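PDB 3H8U: uncharacterized conserved protein with double-stranded beta-helix domain from Klebsiella pneumoniae subsp. pneumoniae MGH 78578, which is of unknown function but belongs to the cupin family and is a predicted metal-binding protein. Local coordinates for residues A[28-32]-A[33-37]; A[113-116]-A[117-120]. All coordinates share one frame; numbering follows the deposited sequence.

Overall arrangement
Interaction 1 lies where strand 31-35, an outermost strand of its sheet within the chain, is broken by a classic beta bulge; interaction 2 is the turn by which the chain leaves strand 107-114 of that same sheet. Their centres are about 11 Å apart, and they touch through the probable hydrogen bond from Gly-116 N to Asn-37 O (2.8 Å). Interaction 1 is partly buried, with Val-33 buried and a loose Arg-30/Glu-35 charge pair on the exposed side. Interaction 2 is a surface contact ruled by backbone polar groups: a turn bond, a water bridge and a sulfate held by an amide, with a few apolar contacts of the Ala-118 methyl.

Interaction 1: A[28-32]-A[33-37]; sequences PIRSV and VLETN
Arg-30 and Glu-35 approach each other on the exposed side of the bend between 28-32 and 33-37, five residues apart in sequence. The Arg-30 side chain is fully extended (chi1 -178°, with chi2 and chi3 also anti), which carries the guanidinium along the chain toward the carboxylate. Glu-35 was modelled in two conformers, in keeping with a loosely held group. In the conformer described here the carboxylate lies at the guanidinium edge, near its plane, and NH2 of Arg-30 is 4.3 Å from OE1 of Glu-35. That is too far for a salt bridge, so any attraction is probably a diffuse electrostatic one, and for the other conformer the approach is uncertain.

Backbone geometry explains the bend. Val-33 has phi/psi of -90°/-52°, far from extended values, and the strand turns a corner there. Val-33 and Leu-34 both face Val-41 of strand 40-46 and each forms a backbone hydrogen bond with it, the pattern of a classic beta bulge, here on a strand outermost within the chain, in the double-stranded beta-helix of the cupin fold.

Contacts across the bend are between valine methyls and neighbouring backbone atoms. The CG1 branch of Val-32, anti to its own N, leans over the following peptides, 3.7 Å from Leu-34 N and 4.2 Å from Glu-35 N. Val-33 swings the other way: its CG2 lies back along the preceding residue, 4.2 Å from Ser-31 O. Val-33 and Leu-34 pack on Ile-88 and Ile-90 of the second subunit, respectively. Ser-31, buried beside the bend, has its OG hydrogen-bonded to Tyr-20 O.

Interaction 2: A[113-116]-A[117-120]; sequences VAPG and NAGF. With SO4 (sulfate ion), chain C.
Ala-118 N donates a hydrogen bond to Pro-115 O (3.2 Å, N-H...O angle 162°), closing a type I beta turn over Pro-115 to Ala-118. The bond is nearly straight at the hydrogen, yet the donor sits well above the carbonyl plane, 59° out of it. A cis peptide bond precedes Pro-115, at the point where the strand gives way to the turn.

A water joins two carbonyls of the turn, donating to Gly-116 O (3.1 Å) and Ala-118 O (2.8 Å), and so bridges its second and fourth residues. One residue on, Gly-119 N donates to a sulfate ion, to O4 at 3.1 Å and more weakly to O3. His-59 ND1 is a second partner of this anion, which probably came from the crystallisation liquor.

Apolar contacts are few and centre on the Ala-118 methyl. Its CB lies 4.0 Å from CG1 of Val-113, the branch set anti to the valine N (chi1 171°), and 4.3 Å from CD of Pro-115. The same CB is also 3.5 Å from Pro-115 O, the acceptor of the turn bond.

A separate van der Waals approach is made by an amide oxygen: over the same face of the proline ring, Asn-117 OD1 lies 4.1 Å from Pro-115 CB.

Strand 107-114 runs into this turn with Val-113 backbone-bonded to Val-40 and its side chain against His-57, which Phe-120 also touches; Ala-114 packs on Ala-114 of the second subunit, and beyond Phe-120 the chain enters strand 121-122 of the opposing sheet.

Interaction 1: A[28-32]-A[33-37]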
loop_
_atom_site.group_PDB
_atom_site.type_symbol
_atom_site.label_atom_id
_atom_site.label_comp_id
_atom_site.label_asym_id
_atom_site.label_seq_id
_atom_site.Cartn_x
_atom_site.Cartn_y
_atom_site.Cartn_z
ATOM N N PRO A 28 0.534 -4.764 -19.348
ATOM C CA PRO A 28 -0.216 -4.058 -18.293
ATOM C C PRO A 28 0.030 -2.565 -18.272
ATOM O O PRO A 28 1.149 -2.129 -18.547
ATOM C CB PRO A 28 0.296 -4.700 -17.001
ATOM C CG PRO A 28 0.653 -6.073 -17.401
ATOM C CD PRO A 28 1.190 -5.977 -18.831
ATOM N N ILE A 29 -1.013 -1.798 -17.949
ATOM C CA ILE A 29 -0.968 -0.334 -17.918
ATOM C C ILE A 29 -0.551 0.194 -16.540
ATOM O O ILE A 29 -1.095 -0.218 -15.514
ATOM C CB ILE A 29 -2.359 0.269 -18.271
ATOM C CG1 ILE A 29 -2.689 -0.081 -19.721
ATOM C CG2 ILE A 29 -2.381 1.820 -18.006
ATOM C CD1 ILE A 29 -4.165 0.019 -20.070
ATOM N N ARG A 30 0.414 1.106 -16.531
ATOM C CA ARG A 30 0.830 1.735 -15.295
ATOM C C ARG A 30 -0.179 2.833 -14.934
ATOM O O ARG A 30 -0.059 3.990 -15.405
ATOM C CB ARG A 30 2.233 2.306 -15.478
ATOM C CG ARG A 30 2.819 2.952 -14.249
ATOM C CD ARG A 30 4.202 3.468 -14.543
ATOM N NE ARG A 30 4.839 4.112 -13.382
ATOM C CZ ARG A 30 4.943 5.425 -13.198
ATOM N NH1 ARG A 30 4.465 6.276 -14.092
ATOM N NH2 ARG A 30 5.548 5.898 -12.122
ATOM N N SER A 31 -1.163 2.497 -14.119
ATOM C CA SER A 31 -2.220 3.449 -13.826
ATOM C C SER A 31 -1.840 4.247 -12.563
ATOM O O SER A 31 -1.976 3.773 -11.438
ATOM C CB SER A 31 -3.597 2.755 -13.692
ATOM O OG SER A 31 -4.649 3.707 -13.418
ATOM N N VAL A 32 -1.374 5.482 -12.748
ATOM C CA VAL A 32 -0.899 6.281 -11.626
ATOM C C VAL A 32 -2.012 6.887 -10.797
ATOM O O VAL A 32 -2.890 7.595 -11.313
ATOM C CB VAL A 32 0.022 7.417 -12.119
ATOM C CG1 VAL A 32 0.477 8.286 -10.956
ATOM C CG2 VAL A 32 1.231 6.834 -12.851
ATOM N N VAL A 33 -1.940 6.667 -9.494
ATOM C CA VAL A 33 -2.911 7.235 -8.573
ATOM C C VAL A 33 -2.395 8.600 -8.134
ATOM O O VAL A 33 -3.092 9.606 -8.251
ATOM C CB VAL A 33 -3.116 6.333 -7.359
ATOM C CG1 VAL A 33 -4.023 7.020 -6.290
ATOM C CG2 VAL A 33 -3.686 5.001 -7.815
ATOM N N LEU A 34 -1.152 8.633 -7.671
ATOM C CA LEU A 34 -0.561 9.885 -7.224
ATOM C C LEU A 34 0.959 9.794 -7.228
ATOM O O LEU A 34 1.534 8.822 -6.712
ATOM C CB LEU A 34 -1.051 10.207 -5.812
ATOM C CG LEU A 34 -0.768 11.649 -5.332
ATOM C CD1 LEU A 34 -1.729 12.593 -6.013
ATOM C CD2 LEU A 34 -0.809 11.798 -3.815
ATOM N N GLU A 35 1.580 10.852 -7.767
ATOM C CA GLU A 35 3.027 10.973 -7.799
ATOM C C GLU A 35 3.431 12.192 -6.997
ATOM O O GLU A 35 2.921 13.270 -7.197
ATOM C CB GLU A 35 3.527 11.110 -9.231
ATOM C CG GLU A 35 5.047 11.024 -9.347
ATOM C CD GLU A 35 5.527 10.735 -10.760
ATOM O OE1 GLU A 35 4.777 10.098 -11.530
ATOM O OE2 GLU A 35 6.676 11.118 -11.085
ATOM N N THR A 36 4.341 11.988 -6.052
ATOM C CA THR A 36 4.846 13.053 -5.179
ATOM C C THR A 36 6.326 12.784 -5.063
ATOM O O THR A 36 6.780 11.762 -5.524
ATOM C CB THR A 36 4.264 13.016 -3.760
ATOM O OG1 THR A 36 4.770 11.877 -3.057
ATOM C CG2 THR A 36 2.716 12.994 -3.771
ATOM N N ASN A 37 7.056 13.682 -4.415
ATOM C CA ASN A 37 8.485 13.464 -4.184
ATOM C C ASN A 37 8.749 12.238 -3.332
ATOM O O ASN A 37 9.765 11.545 -3.523
ATOM C CB ASN A 37 9.122 14.702 -3.547
ATOM C CG ASN A 37 9.210 15.855 -4.514
ATOM O OD1 ASN A 37 9.377 15.646 -5.721
ATOM N ND2 ASN A 37 9.071 17.059 -4.015
#

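Interaction 2: A[113-116]-A[117-120]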
loop_
_atom_site.group_PDB
_atom_site.type_symbol
_atom_site.label_atom_id
_atom_site.label_comp_id
_atom_site.label_asym_id
_atom_site.label_seq_id
_atom_site.Cartn_x
_atom_site.Cartn_y
_atom_site.Cartn_z
ATOM N N VAL A 113 6.251 3.006 -4.756
ATOM C CA VAL A 113 7.693 3.153 -4.977
ATOM C C VAL A 113 8.190 4.377 -4.237
ATOM O O VAL A 113 7.593 5.453 -4.366
ATOM C CB VAL A 113 7.999 3.279 -6.476
ATOM C CG1 VAL A 113 9.459 3.643 -6.726
ATOM C CG2 VAL A 113 7.659 1.945 -7.171
ATOM N N ALA A 114 9.258 4.210 -3.458
ATOM C CA ALA A 114 9.820 5.311 -2.678
ATOM C C ALA A 114 11.337 5.296 -2.795
ATOM O O ALA A 114 11.953 4.228 -2.656
ATOM C CB ALA A 114 9.405 5.197 -1.208
ATOM N N PRO A 115 11.951 6.464 -3.066
ATOM C CA PRO A 115 11.366 7.791 -3.308
ATOM C C PRO A 115 10.583 7.902 -4.603
ATOM O O PRO A 115 10.651 7.032 -5.444
ATOM C CB PRO A 115 12.591 8.727 -3.362
ATOM C CG PRO A 115 13.688 7.974 -2.944
ATOM C CD PRO A 115 13.421 6.529 -3.097
ATOM N N GLY A 116 9.850 8.994 -4.746
ATOM C CA GLY A 116 8.947 9.162 -5.853
ATOM C C GLY A 116 9.648 9.217 -7.189
ATOM O O GLY A 116 9.074 8.775 -8.194
ATOM N N ASN A 117 10.887 9.688 -7.192
ATOM C CA ASN A 117 11.654 9.810 -8.435
ATOM C C ASN A 117 12.620 8.648 -8.708
ATOM O O ASN A 117 13.493 8.767 -9.559
ATOM C CB ASN A 117 12.398 11.161 -8.488
ATOM C CG ASN A 117 13.674 11.193 -7.643
ATOM O OD1 ASN A 117 14.021 10.234 -6.923
ATOM N ND2 ASN A 117 14.392 12.323 -7.731
ATOM N N ALA A 118 12.472 7.540 -7.983
ATOM C CA ALA A 118 13.352 6.390 -8.185
ATOM C C ALA A 118 13.189 5.856 -9.604
ATOM O O ALA A 118 12.076 5.492 -10.041
ATOM C CB ALA A 118 13.077 5.288 -7.169
ATOM N N GLY A 119 14.310 5.810 -10.316
ATOM C CA GLY A 119 14.351 5.246 -11.652
ATOM C C GLY A 119 14.418 3.734 -11.608
ATOM O O GLY A 119 14.588 3.147 -10.545
ATOM N N PHE A 120 14.277 3.107 -12.761
ATOM C CA PHE A 120 14.347 1.663 -12.826
ATOM C C PHE A 120 15.051 1.217 -14.082
ATOM O O PHE A 120 15.221 1.998 -15.039
ATOM C CB PHE A 120 12.946 1.040 -12.758
ATOM C CG PHE A 120 12.171 1.167 -14.043
ATOM C CD1 PHE A 120 12.268 0.191 -15.012
ATOM C CD2 PHE A 120 11.386 2.282 -14.283
ATOM C CE1 PHE A 120 11.597 0.291 -16.216
ATOM C CE2 PHE A 120 10.699 2.420 -15.490
ATOM C CZ PHE A 120 10.802 1.417 -16.464
HETATM S S SO4 C . 17.862 6.681 -9.540
HETATM O O1 SO4 C . 18.986 5.753 -9.378
HETATM O O2 SO4 C . 18.298 8.056 -9.295
HETATM O O3 SO4 C . 17.365 6.576 -10.916
HETATM O O4 SO4 C . 16.820 6.353 -8.571
HETATM O O HOH W 1 9.352 6.083 -9.654
#